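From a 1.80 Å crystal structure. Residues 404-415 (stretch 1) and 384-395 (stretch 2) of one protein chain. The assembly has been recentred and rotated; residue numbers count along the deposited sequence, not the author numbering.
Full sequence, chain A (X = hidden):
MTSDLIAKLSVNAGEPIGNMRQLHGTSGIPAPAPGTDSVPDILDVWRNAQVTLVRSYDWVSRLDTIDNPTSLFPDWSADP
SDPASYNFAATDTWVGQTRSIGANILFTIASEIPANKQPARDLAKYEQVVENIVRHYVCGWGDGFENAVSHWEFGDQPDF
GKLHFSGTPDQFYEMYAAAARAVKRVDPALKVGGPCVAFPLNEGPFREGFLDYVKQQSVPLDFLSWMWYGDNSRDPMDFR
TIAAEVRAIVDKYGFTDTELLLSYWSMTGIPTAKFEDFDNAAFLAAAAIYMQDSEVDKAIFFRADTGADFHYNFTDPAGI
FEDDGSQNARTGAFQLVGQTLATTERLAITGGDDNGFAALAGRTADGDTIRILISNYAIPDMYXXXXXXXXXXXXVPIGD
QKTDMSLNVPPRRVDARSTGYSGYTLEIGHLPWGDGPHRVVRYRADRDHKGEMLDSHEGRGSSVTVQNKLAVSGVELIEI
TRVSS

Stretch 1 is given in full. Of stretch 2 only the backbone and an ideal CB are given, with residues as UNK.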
# COMPACT_ATOMS: atom_id res chain seq x y z
N ASP A 404 23.65 6.55 10.39
CA ASP A 404 23.37 5.60 11.46
C ASP A 404 22.06 5.93 12.19
O ASP A 404 21.94 6.98 12.83
CB ASP A 404 24.53 5.57 12.46
CG ASP A 404 25.51 4.44 12.16
OD1 ASP A 404 25.05 3.35 11.79
OD2 ASP A 404 26.73 4.66 12.30
N MSE A 405 21.09 5.03 12.08
CA MSE A 405 19.77 5.26 12.68
C MSE A 405 19.25 4.02 13.41
O MSE A 405 19.78 2.92 13.25
CB MSE A 405 18.77 5.70 11.61
CG MSE A 405 19.12 7.03 10.95
SE MSE A 405 17.51 8.04 10.55
CE MSE A 405 16.87 8.27 12.37
N SER A 406 18.19 4.21 14.20
CA SER A 406 17.64 3.13 15.00
C SER A 406 16.15 3.37 15.24
O SER A 406 15.70 4.51 15.36
CB SER A 406 18.37 3.01 16.34
OG SER A 406 17.89 3.97 17.26
N LEU A 407 15.39 2.27 15.31
CA LEU A 407 13.97 2.34 15.61
C LEU A 407 13.57 1.14 16.46
O LEU A 407 14.23 0.10 16.43
CB LEU A 407 13.12 2.38 14.33
CG LEU A 407 12.99 1.07 13.54
CD1 LEU A 407 11.64 0.98 12.85
CD2 LEU A 407 14.10 0.95 12.51
N ASN A 408 12.49 1.31 17.21
CA ASN A 408 11.92 0.21 17.98
C ASN A 408 11.18 -0.76 17.06
O ASN A 408 10.43 -0.34 16.17
CB ASN A 408 10.97 0.74 19.05
CG ASN A 408 11.69 1.57 20.11
OD1 ASN A 408 12.90 1.43 20.30
ND2 ASN A 408 10.95 2.43 20.79
N VAL A 409 11.42 -2.06 17.26
CA VAL A 409 10.80 -3.11 16.46
C VAL A 409 10.08 -4.04 17.42
O VAL A 409 10.52 -4.17 18.58
CB VAL A 409 11.84 -3.88 15.62
CG1 VAL A 409 12.36 -3.03 14.46
CG2 VAL A 409 12.97 -4.37 16.51
N PRO A 410 9.00 -4.70 17.02
CA PRO A 410 8.32 -5.62 17.93
C PRO A 410 9.20 -6.82 18.23
O PRO A 410 10.13 -7.13 17.46
CB PRO A 410 7.05 -6.02 17.17
CG PRO A 410 7.34 -5.73 15.74
CD PRO A 410 8.33 -4.61 15.71
N PRO A 411 8.97 -7.51 19.34
CA PRO A 411 9.69 -8.77 19.58
C PRO A 411 9.41 -9.76 18.46
O PRO A 411 8.28 -9.90 17.99
CB PRO A 411 9.12 -9.26 20.91
CG PRO A 411 7.83 -8.52 21.09
CD PRO A 411 8.03 -7.20 20.42
N ARG A 412 10.46 -10.44 18.03
CA ARG A 412 10.29 -11.42 16.97
C ARG A 412 9.42 -12.58 17.43
O ARG A 412 9.44 -12.98 18.60
CB ARG A 412 11.65 -11.94 16.51
CG ARG A 412 12.44 -10.92 15.74
CD ARG A 412 13.77 -11.49 15.40
NE ARG A 412 14.48 -10.62 14.48
CZ ARG A 412 15.76 -10.76 14.19
NH1 ARG A 412 16.47 -11.74 14.76
NH2 ARG A 412 16.34 -9.92 13.35
N ARG A 413 8.62 -13.11 16.50
CA ARG A 413 7.74 -14.25 16.76
C ARG A 413 8.56 -15.53 16.64
O ARG A 413 8.57 -16.21 15.61
CB ARG A 413 6.56 -14.25 15.79
CG ARG A 413 5.63 -13.07 15.92
CD ARG A 413 4.30 -13.38 15.25
NE ARG A 413 4.47 -13.69 13.83
CZ ARG A 413 3.73 -14.56 13.17
NH1 ARG A 413 2.74 -15.21 13.78
NH2 ARG A 413 3.96 -14.77 11.88
N VAL A 414 9.26 -15.86 17.73
CA VAL A 414 10.25 -16.93 17.66
C VAL A 414 9.61 -18.29 17.43
O VAL A 414 10.29 -19.23 16.99
CB VAL A 414 11.11 -16.97 18.94
CG1 VAL A 414 11.92 -15.68 19.08
CG2 VAL A 414 10.24 -17.21 20.15
N ASP A 415 8.31 -18.43 17.69
CA ASP A 415 7.60 -19.69 17.50
C ASP A 415 6.91 -19.78 16.14
O ASP A 415 6.17 -20.75 15.89
CB ASP A 415 6.58 -19.89 18.62
CG ASP A 415 7.23 -19.98 19.99
OD1 ASP A 415 8.30 -20.64 20.09
OD2 ASP A 415 6.70 -19.40 20.96
N UNK A 384 14.21 -16.11 13.20
CA UNK A 384 13.46 -16.71 14.30
C UNK A 384 14.24 -16.72 15.61
O UNK A 384 13.76 -17.29 16.60
CB UNK A 384 13.06 -18.14 13.93
N UNK A 385 15.41 -16.10 15.64
CA UNK A 385 16.18 -15.91 16.87
C UNK A 385 15.75 -14.61 17.53
O UNK A 385 15.68 -13.57 16.88
CB UNK A 385 17.68 -15.90 16.59
N UNK A 386 15.46 -14.67 18.83
CA UNK A 386 15.12 -13.45 19.55
C UNK A 386 16.33 -12.52 19.61
O UNK A 386 17.47 -12.96 19.71
CB UNK A 386 14.62 -13.78 20.96
N UNK A 387 16.06 -11.22 19.53
CA UNK A 387 17.11 -10.22 19.70
C UNK A 387 17.43 -10.03 21.18
O UNK A 387 16.58 -10.23 22.05
CB UNK A 387 16.69 -8.89 19.07
N UNK A 388 18.68 -9.63 21.45
CA UNK A 388 19.04 -9.15 22.78
C UNK A 388 18.20 -7.94 23.17
O UNK A 388 17.73 -7.82 24.31
CB UNK A 388 20.53 -8.80 22.84
N UNK A 389 18.03 -7.01 22.23
CA UNK A 389 17.33 -5.76 22.44
C UNK A 389 16.47 -5.51 21.21
O UNK A 389 16.96 -5.66 20.08
CB UNK A 389 18.30 -4.61 22.69
N UNK A 390 15.20 -5.18 21.41
CA UNK A 390 14.28 -5.06 20.28
C UNK A 390 14.35 -3.66 19.66
O UNK A 390 13.40 -2.87 19.68
CB UNK A 390 12.85 -5.37 20.73
N UNK A 391 15.53 -3.39 19.12
CA UNK A 391 15.84 -2.17 18.40
C UNK A 391 16.60 -2.56 17.14
O UNK A 391 17.51 -3.40 17.20
CB UNK A 391 16.65 -1.20 19.26
N UNK A 392 16.22 -1.98 16.01
CA UNK A 392 16.88 -2.24 14.74
C UNK A 392 17.76 -1.04 14.41
O UNK A 392 17.29 0.10 14.44
CB UNK A 392 15.86 -2.51 13.63
N UNK A 393 19.03 -1.30 14.11
CA UNK A 393 19.99 -0.26 13.79
C UNK A 393 20.49 -0.46 12.37
O UNK A 393 20.87 -1.57 11.99
CB UNK A 393 21.15 -0.26 14.78
N UNK A 394 20.50 0.62 11.59
CA UNK A 394 20.90 0.53 10.19
C UNK A 394 21.61 1.82 9.80
O UNK A 394 21.53 2.84 10.49
CB UNK A 394 19.69 0.27 9.28
N UNK A 395 22.33 1.74 8.68
CA UNK A 395 23.06 2.87 8.13
C UNK A 395 22.22 3.58 7.07
O UNK A 395 21.44 2.95 6.36
CB UNK A 395 24.39 2.41 7.54

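At position 384 the ideal CB lies sideways to stretch 1, 4.3 Å from Val414 O, with the backbone of 413 and 414 running alongside. That suits a flexible apolar side chain. The residue is Leu384, whose end comes nearer than its CB: CD2 packs 3.4 Å from Arg413 O.

Position 385 points away, so many side chains would serve; what counts is its backbone carbonyl, offered to the guanidinium of Arg412. Thr385 occupies it, and Arg412 NH1 donates to Thr385 O at 2.9 Å, near the guanidinium plane. At 386 the CB also leads away overall yet sits 3.8 Å from Val414 CG1, favouring something small or apolar. Ala386 sets its CB against that methyl, with its backbone N also close.

At position 387 the CB points sideways, 5.2 Å from Arg412 NH1, while farther off Pro410 O lies open as an acceptor beside the apolar Val409. A long donor such as Lys or Arg could reach it; the nearby Arg412 might argue for an acid. The deposited Arg387 runs extended through chi2 and chi3, and its NH1 donates to Pro410 O at 3.0 Å. Its guanidinium lies between Val409 CG2 over one face and Arg412 NE over the other. Like charges therefore come close, Arg387 NH2 to Arg412 NE at 3.3 Å, two donors without a hydrogen bond. Water 1 joins Arg387 NH2 to Pro410 O as well.

Positions 388 and 389 have nothing of stretch 1 within 5.5 Å of CB, so the contact sets little there; they are Asp388 and Arg389.

At 390 the CB points toward stretch 1, 3.4 Å from Val409 O and close to the two prolines. A compact side chain fits, and an acid could also answer the arginine at 387. Asp390 does so: its OD1 forms a salt bridge with Arg387 NH1 at 3.0 Å. Water 2 links the same OD1 to Arg412 N, and Val409 N donates to the backbone Asp390 O at 3.2 Å.

From 391 to 394 the two stretches pair as antiparallel strands, and the sides alternate. Position 391 shares a face with Ser406 and Asn408, where a beta-branched or modest polar residue would suit. Val391 sets CG1 3.9 Å from Ser406 CB.

Position 392 turns to the Leu407 side, its CB 3.6 Å from Val409 CG1, inviting a large apolar group. Phe392 puts CD2 3.8 Å from Leu407 CD2, while its backbone exchanges two hydrogen bonds with Leu407.

At 393, opposite Ser406, polar or charged residues are tolerated; Glu393 brings CG 4.3 Å from Ser406 CB.

Position 394 shares the face of Met405 and Leu407, calling for a broad apolar surface. Phe394, with chi1 p, receives Met405 CB over its ring face, 4.2 Å from the centroid, and Leu407 CD2 comes within 3.5 Å of CE1.

Position 395 leads away, but a long donor could return to Asp404. Gln395 does, with a weak hydrogen bond from NE2 to Asp404 OD1 at 3.5 Å.

Stretch 2 (384-395) LTARDRDVFEFQ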
# COMPACT_ATOMS: atom_id res chain seq x y z
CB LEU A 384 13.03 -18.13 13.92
CG LEU A 384 12.01 -18.13 12.77
CD1 LEU A 384 11.88 -19.50 12.12
CD2 LEU A 384 10.65 -17.62 13.26
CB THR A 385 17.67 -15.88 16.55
OG1 THR A 385 18.03 -17.07 15.84
CG2 THR A 385 18.49 -15.78 17.82
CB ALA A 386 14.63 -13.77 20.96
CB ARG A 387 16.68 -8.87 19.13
CG ARG A 387 16.14 -8.88 17.73
CD ARG A 387 15.83 -7.46 17.29
NE ARG A 387 15.08 -7.43 16.04
CZ ARG A 387 13.76 -7.63 15.96
NH1 ARG A 387 13.06 -7.88 17.07
NH2 ARG A 387 13.15 -7.59 14.79
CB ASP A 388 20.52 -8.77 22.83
CG ASP A 388 21.42 -9.96 23.01
OD1 ASP A 388 20.91 -11.04 23.35
OD2 ASP A 388 22.65 -9.80 22.82
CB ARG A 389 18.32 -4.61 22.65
CG ARG A 389 17.71 -3.33 23.16
CD ARG A 389 18.65 -2.16 22.89
NE ARG A 389 18.11 -0.90 23.37
CZ ARG A 389 18.44 0.29 22.88
NH1 ARG A 389 19.32 0.37 21.88
NH2 ARG A 389 17.90 1.39 23.38
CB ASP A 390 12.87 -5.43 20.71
CG ASP A 390 12.69 -6.92 20.84
OD1 ASP A 390 13.34 -7.67 20.07
OD2 ASP A 390 11.91 -7.36 21.71
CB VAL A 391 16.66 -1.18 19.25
CG1 VAL A 391 17.37 -0.15 18.37
CG2 VAL A 391 15.79 -0.48 20.26
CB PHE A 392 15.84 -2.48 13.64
CG PHE A 392 16.44 -2.71 12.28
CD1 PHE A 392 17.57 -3.50 12.12
CD2 PHE A 392 15.87 -2.13 11.16
CE1 PHE A 392 18.11 -3.71 10.86
CE2 PHE A 392 16.41 -2.34 9.89
CZ PHE A 392 17.53 -3.13 9.75
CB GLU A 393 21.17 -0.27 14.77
CG GLU A 393 20.77 -0.52 16.22
CD GLU A 393 21.91 -0.30 17.20
OE1 GLU A 393 22.87 -1.10 17.19
OE2 GLU A 393 21.85 0.68 17.98
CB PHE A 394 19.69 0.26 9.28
CG PHE A 394 18.60 1.29 9.37
CD1 PHE A 394 17.73 1.31 10.45
CD2 PHE A 394 18.42 2.23 8.36
CE1 PHE A 394 16.73 2.26 10.54
CE2 PHE A 394 17.42 3.17 8.45
CZ PHE A 394 16.58 3.19 9.54
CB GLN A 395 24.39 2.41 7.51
CG GLN A 395 25.26 1.57 8.43
CD GLN A 395 26.74 1.88 8.28
OE1 GLN A 395 27.32 1.71 7.20
NE2 GLN A 395 27.36 2.33 9.37
O HOH W 1 10.48 -7.51 14.73
O HOH W 2 13.30 -10.35 19.44
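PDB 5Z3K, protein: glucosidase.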